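Long-range contact in metallo-carboxypeptidase (PDB 4A39), which is a zinc-dependent M14-family carboxypeptidase that probably removes residues from the C-termini of peptides or proteins: residues S46-F54 against N71-W81. Numbering follows the deposited sequence.
Sequences SQHFQWFHF and NAGQSAYSHAW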
loop_
_atom_site.group_PDB
_atom_site.type_symbol
_atom_site.label_atom_id
_atom_site.label_comp_id
_atom_site.label_asym_id
_atom_site.label_seq_id
_atom_site.Cartn_x
_atom_site.Cartn_y
_atom_site.Cartn_z
ATOM N N SER A 46 -10.427 8.723 -14.109
ATOM C CA SER A 46 -11.235 7.510 -14.010
ATOM C C SER A 46 -12.359 7.733 -12.997
ATOM O O SER A 46 -12.294 8.649 -12.169
ATOM C CB SER A 46 -10.382 6.290 -13.626
ATOM O OG SER A 46 -9.994 6.318 -12.271
ATOM N N GLN A 47 -13.392 6.900 -13.076
ATOM C CA GLN A 47 -14.557 7.030 -12.202
ATOM C C GLN A 47 -14.350 6.614 -10.752
ATOM O O GLN A 47 -15.164 6.944 -9.888
ATOM C CB GLN A 47 -15.730 6.222 -12.773
ATOM C CG GLN A 47 -15.455 4.724 -12.856
ATOM C CD GLN A 47 -16.661 3.885 -12.487
ATOM O OE1 GLN A 47 -17.697 3.932 -13.155
ATOM N NE2 GLN A 47 -16.535 3.114 -11.411
ATOM N N HIS A 48 -13.264 5.895 -10.482
ATOM C CA HIS A 48 -12.991 5.405 -9.133
ATOM C C HIS A 48 -12.816 6.448 -8.045
ATOM O O HIS A 48 -12.326 7.545 -8.281
ATOM C CB HIS A 48 -11.712 4.560 -9.102
ATOM C CG HIS A 48 -11.625 3.530 -10.178
ATOM N ND1 HIS A 48 -11.181 3.820 -11.451
ATOM C CD2 HIS A 48 -11.898 2.204 -10.165
ATOM C CE1 HIS A 48 -11.185 2.715 -12.176
ATOM N NE2 HIS A 48 -11.615 1.721 -11.420
ATOM N N PHE A 49 -13.214 6.068 -6.837
ATOM C CA PHE A 49 -13.014 6.892 -5.660
ATOM C C PHE A 49 -13.367 6.131 -4.399
ATOM O O PHE A 49 -14.196 5.218 -4.418
ATOM C CB PHE A 49 -13.782 8.229 -5.717
ATOM C CG PHE A 49 -15.279 8.114 -5.567
ATOM C CD1 PHE A 49 -15.874 8.163 -4.308
ATOM C CD2 PHE A 49 -16.099 8.051 -6.686
ATOM C CE1 PHE A 49 -17.263 8.159 -4.171
ATOM C CE2 PHE A 49 -17.485 8.046 -6.561
ATOM C CZ PHE A 49 -18.072 8.103 -5.302
ATOM N N GLN A 50 -12.680 6.492 -3.322
ATOM C CA GLN A 50 -12.890 5.913 -1.998
ATOM C C GLN A 50 -11.980 6.669 -1.036
ATOM O O GLN A 50 -12.402 7.056 0.050
ATOM C CB GLN A 50 -12.546 4.422 -1.973
ATOM C CG GLN A 50 -12.943 3.741 -0.660
ATOM C CD GLN A 50 -14.145 2.817 -0.798
ATOM O OE1 GLN A 50 -14.853 2.835 -1.806
ATOM N NE2 GLN A 50 -14.382 2.005 0.229
ATOM N N TRP A 51 -10.731 6.876 -1.449
ATOM C CA TRP A 51 -9.759 7.606 -0.641
ATOM C C TRP A 51 -10.172 9.066 -0.472
ATOM O O TRP A 51 -10.631 9.703 -1.416
ATOM C CB TRP A 51 -8.362 7.535 -1.292
ATOM C CG TRP A 51 -7.374 8.529 -0.731
ATOM C CD1 TRP A 51 -7.152 9.807 -1.170
ATOM C CD2 TRP A 51 -6.526 8.346 0.412
ATOM N NE1 TRP A 51 -6.225 10.429 -0.368
ATOM C CE2 TRP A 51 -5.825 9.556 0.612
ATOM C CE3 TRP A 51 -6.295 7.278 1.292
ATOM C CZ2 TRP A 51 -4.907 9.730 1.657
ATOM C CZ3 TRP A 51 -5.382 7.450 2.333
ATOM C CH2 TRP A 51 -4.700 8.668 2.504
ATOM N N PHE A 52 -10.034 9.575 0.748
ATOM C CA PHE A 52 -10.348 10.968 1.047
ATOM C C PHE A 52 -9.287 11.463 2.018
ATOM O O PHE A 52 -8.673 10.670 2.730
ATOM C CB PHE A 52 -11.756 11.103 1.659
ATOM C CG PHE A 52 -11.937 10.382 2.969
ATOM C CD1 PHE A 52 -11.603 10.994 4.174
ATOM C CD2 PHE A 52 -12.465 9.095 2.996
ATOM C CE1 PHE A 52 -11.795 10.333 5.390
ATOM C CE2 PHE A 52 -12.662 8.423 4.200
ATOM C CZ PHE A 52 -12.325 9.045 5.404
ATOM N N HIS A 53 -9.059 12.771 2.022
ATOM C CA HIS A 53 -8.062 13.383 2.892
ATOM C C HIS A 53 -8.302 14.887 2.864
ATOM O O HIS A 53 -8.176 15.522 1.821
ATOM C CB HIS A 53 -6.653 13.053 2.371
ATOM C CG HIS A 53 -5.540 13.586 3.221
ATOM N ND1 HIS A 53 -4.220 13.525 2.831
ATOM C CD2 HIS A 53 -5.546 14.186 4.436
ATOM C CE1 HIS A 53 -3.460 14.066 3.766
ATOM N NE2 HIS A 53 -4.239 14.474 4.752
ATOM N N PHE A 54 -8.660 15.457 4.009
ATOM C CA PHE A 54 -8.915 16.888 4.081
ATOM C C PHE A 54 -8.566 17.482 5.433
ATOM O O PHE A 54 -8.409 16.764 6.424
ATOM C CB PHE A 54 -10.385 17.207 3.756
ATOM C CG PHE A 54 -11.379 16.544 4.672
ATOM C CD1 PHE A 54 -11.845 15.260 4.404
ATOM C CD2 PHE A 54 -11.858 17.210 5.803
ATOM C CE1 PHE A 54 -12.778 14.648 5.245
ATOM C CE2 PHE A 54 -12.789 16.604 6.650
ATOM C CZ PHE A 54 -13.250 15.321 6.369
ATOM N N ASN A 71 -21.532 10.898 -0.856
ATOM C CA ASN A 71 -21.501 10.019 -2.020
ATOM C C ASN A 71 -20.751 8.708 -1.797
ATOM O O ASN A 71 -20.350 8.040 -2.747
ATOM C CB ASN A 71 -20.935 10.770 -3.235
ATOM C CG ASN A 71 -19.489 11.193 -3.052
ATOM O OD1 ASN A 71 -18.972 11.224 -1.935
ATOM N ND2 ASN A 71 -18.830 11.539 -4.161
ATOM N N ALA A 72 -20.585 8.330 -0.534
ATOM C CA ALA A 72 -19.896 7.085 -0.200
ATOM C C ALA A 72 -20.583 5.891 -0.873
ATOM O O ALA A 72 -19.933 4.917 -1.252
ATOM C CB ALA A 72 -19.870 6.896 1.320
ATOM N N GLY A 73 -21.899 5.972 -1.028
ATOM C CA GLY A 73 -22.630 4.884 -1.656
ATOM C C GLY A 73 -22.253 4.624 -3.106
ATOM O O GLY A 73 -22.519 3.540 -3.630
ATOM N N GLN A 74 -21.640 5.608 -3.761
ATOM C CA GLN A 74 -21.238 5.465 -5.161
ATOM C C GLN A 74 -19.753 5.169 -5.317
ATOM O O GLN A 74 -19.245 5.131 -6.437
ATOM C CB GLN A 74 -21.542 6.741 -5.951
ATOM C CG GLN A 74 -23.004 7.137 -6.031
ATOM C CD GLN A 74 -23.199 8.407 -6.840
ATOM O OE1 GLN A 74 -22.710 9.476 -6.472
ATOM N NE2 GLN A 74 -23.909 8.292 -7.955
ATOM N N SER A 75 -19.052 4.969 -4.204
ATOM C CA SER A 75 -17.620 4.700 -4.264
ATOM C C SER A 75 -17.299 3.351 -4.901
ATOM O O SER A 75 -18.177 2.509 -5.090
ATOM C CB SER A 75 -17.006 4.769 -2.862
ATOM O OG SER A 75 -17.437 3.686 -2.057
ATOM N N ALA A 76 -16.024 3.148 -5.218
ATOM C CA ALA A 76 -15.578 1.916 -5.862
ATOM C C ALA A 76 -15.874 0.655 -5.062
ATOM O O ALA A 76 -16.193 -0.389 -5.634
ATOM C CB ALA A 76 -14.082 1.998 -6.159
ATOM N N TYR A 77 -15.764 0.753 -3.740
ATOM C CA TYR A 77 -16.002 -0.386 -2.863
ATOM C C TYR A 77 -16.906 0.055 -1.718
ATOM O O TYR A 77 -16.523 0.019 -0.546
ATOM C CB TYR A 77 -14.658 -0.903 -2.342
ATOM C CG TYR A 77 -13.669 -1.144 -3.463
ATOM C CD1 TYR A 77 -13.883 -2.155 -4.398
ATOM C CD2 TYR A 77 -12.553 -0.324 -3.625
ATOM C CE1 TYR A 77 -13.011 -2.343 -5.476
ATOM C CE2 TYR A 77 -11.676 -0.503 -4.697
ATOM C CZ TYR A 77 -11.914 -1.514 -5.618
ATOM O OH TYR A 77 -11.063 -1.691 -6.690
ATOM N N SER A 78 -18.119 0.462 -2.080
ATOM C CA SER A 78 -19.095 0.950 -1.118
ATOM C C SER A 78 -19.513 -0.044 -0.044
ATOM O O SER A 78 -19.937 0.362 1.039
ATOM C CB SER A 78 -20.340 1.471 -1.848
ATOM O OG SER A 78 -20.970 0.457 -2.609
ATOM N N HIS A 79 -19.400 -1.338 -0.322
ATOM C CA HIS A 79 -19.780 -2.320 0.687
ATOM C C HIS A 79 -18.729 -2.382 1.791
ATOM O O HIS A 79 -18.984 -2.909 2.872
ATOM C CB HIS A 79 -19.966 -3.708 0.061
ATOM C CG HIS A 79 -20.404 -4.756 1.040
ATOM N ND1 HIS A 79 -19.552 -5.305 1.974
ATOM C CD2 HIS A 79 -21.614 -5.325 1.254
ATOM C CE1 HIS A 79 -20.218 -6.166 2.724
ATOM N NE2 HIS A 79 -21.471 -6.197 2.307
ATOM N N ALA A 80 -17.555 -1.814 1.531
ATOM C CA ALA A 80 -16.476 -1.833 2.515
ATOM C C ALA A 80 -16.591 -0.759 3.592
ATOM O O ALA A 80 -15.776 -0.722 4.516
ATOM C CB ALA A 80 -15.128 -1.710 1.813
ATOM N N TRP A 81 -17.589 0.116 3.485
ATOM C CA TRP A 81 -17.746 1.180 4.480
ATOM C C TRP A 81 -18.266 0.654 5.809
ATOM O O TRP A 81 -18.004 1.240 6.860
ATOM C CB TRP A 81 -18.685 2.277 3.969
ATOM C CG TRP A 81 -18.150 3.066 2.805
ATOM C CD1 TRP A 81 -18.710 3.173 1.563
ATOM C CD2 TRP A 81 -16.966 3.880 2.782
ATOM N NE1 TRP A 81 -17.952 4.001 0.768
ATOM C CE2 TRP A 81 -16.877 4.449 1.488
ATOM C CE3 TRP A 81 -15.973 4.183 3.725
ATOM C CZ2 TRP A 81 -15.833 5.307 1.114
ATOM C CZ3 TRP A 81 -14.933 5.036 3.351
ATOM C CH2 TRP A 81 -14.873 5.587 2.054
HETATM O O HOH W 1 -16.366 5.088 -7.834
#
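Gln50 meets the 71-81 loop through both ends of its amide. Gln50 OE1 accepts from Tyr77 N at 3.0 Å, a donor raised 35° out of the carbonyl plane, and lies 2.7 Å from Ser75 OG. Gln50 NE2 donates to Tyr77 O, which lies near the amide plane of Gln50 and accepts Ala80 N from the opposite face of its own carbonyl plane; Tyr122 is a further NE2 partner. The chain bends at chi2, which carries the amide over the Trp81 indole, the planes 9° apart, with NE2 over one face; Ala72 CB covers the opposite face. Trp81 NE1 is shared between Ala72 O and Ser75 OG.

The sole direct backbone-to-backbone bond between the segments is Ala76 N to Phe49 O, almost straight at 173°, and a water links Gln47 O to Gln74 O.

Round the Phe49 ring, Ser75 CA packs over one face in a CH-pi contact, 3.7 Å from the centroid, and Asn71 O lies in plane at the edge, 3.4 Å from Phe49 CE1.

Two hydrogen bonds and a stacked face fix the rotation of the Gln50 amide, tying the loop to the approach to strand 53-57 within the N-terminal domain. Tyr77, whose backbone is thus gripped, carries its side chain to about 5 Å from the bound inhibitor.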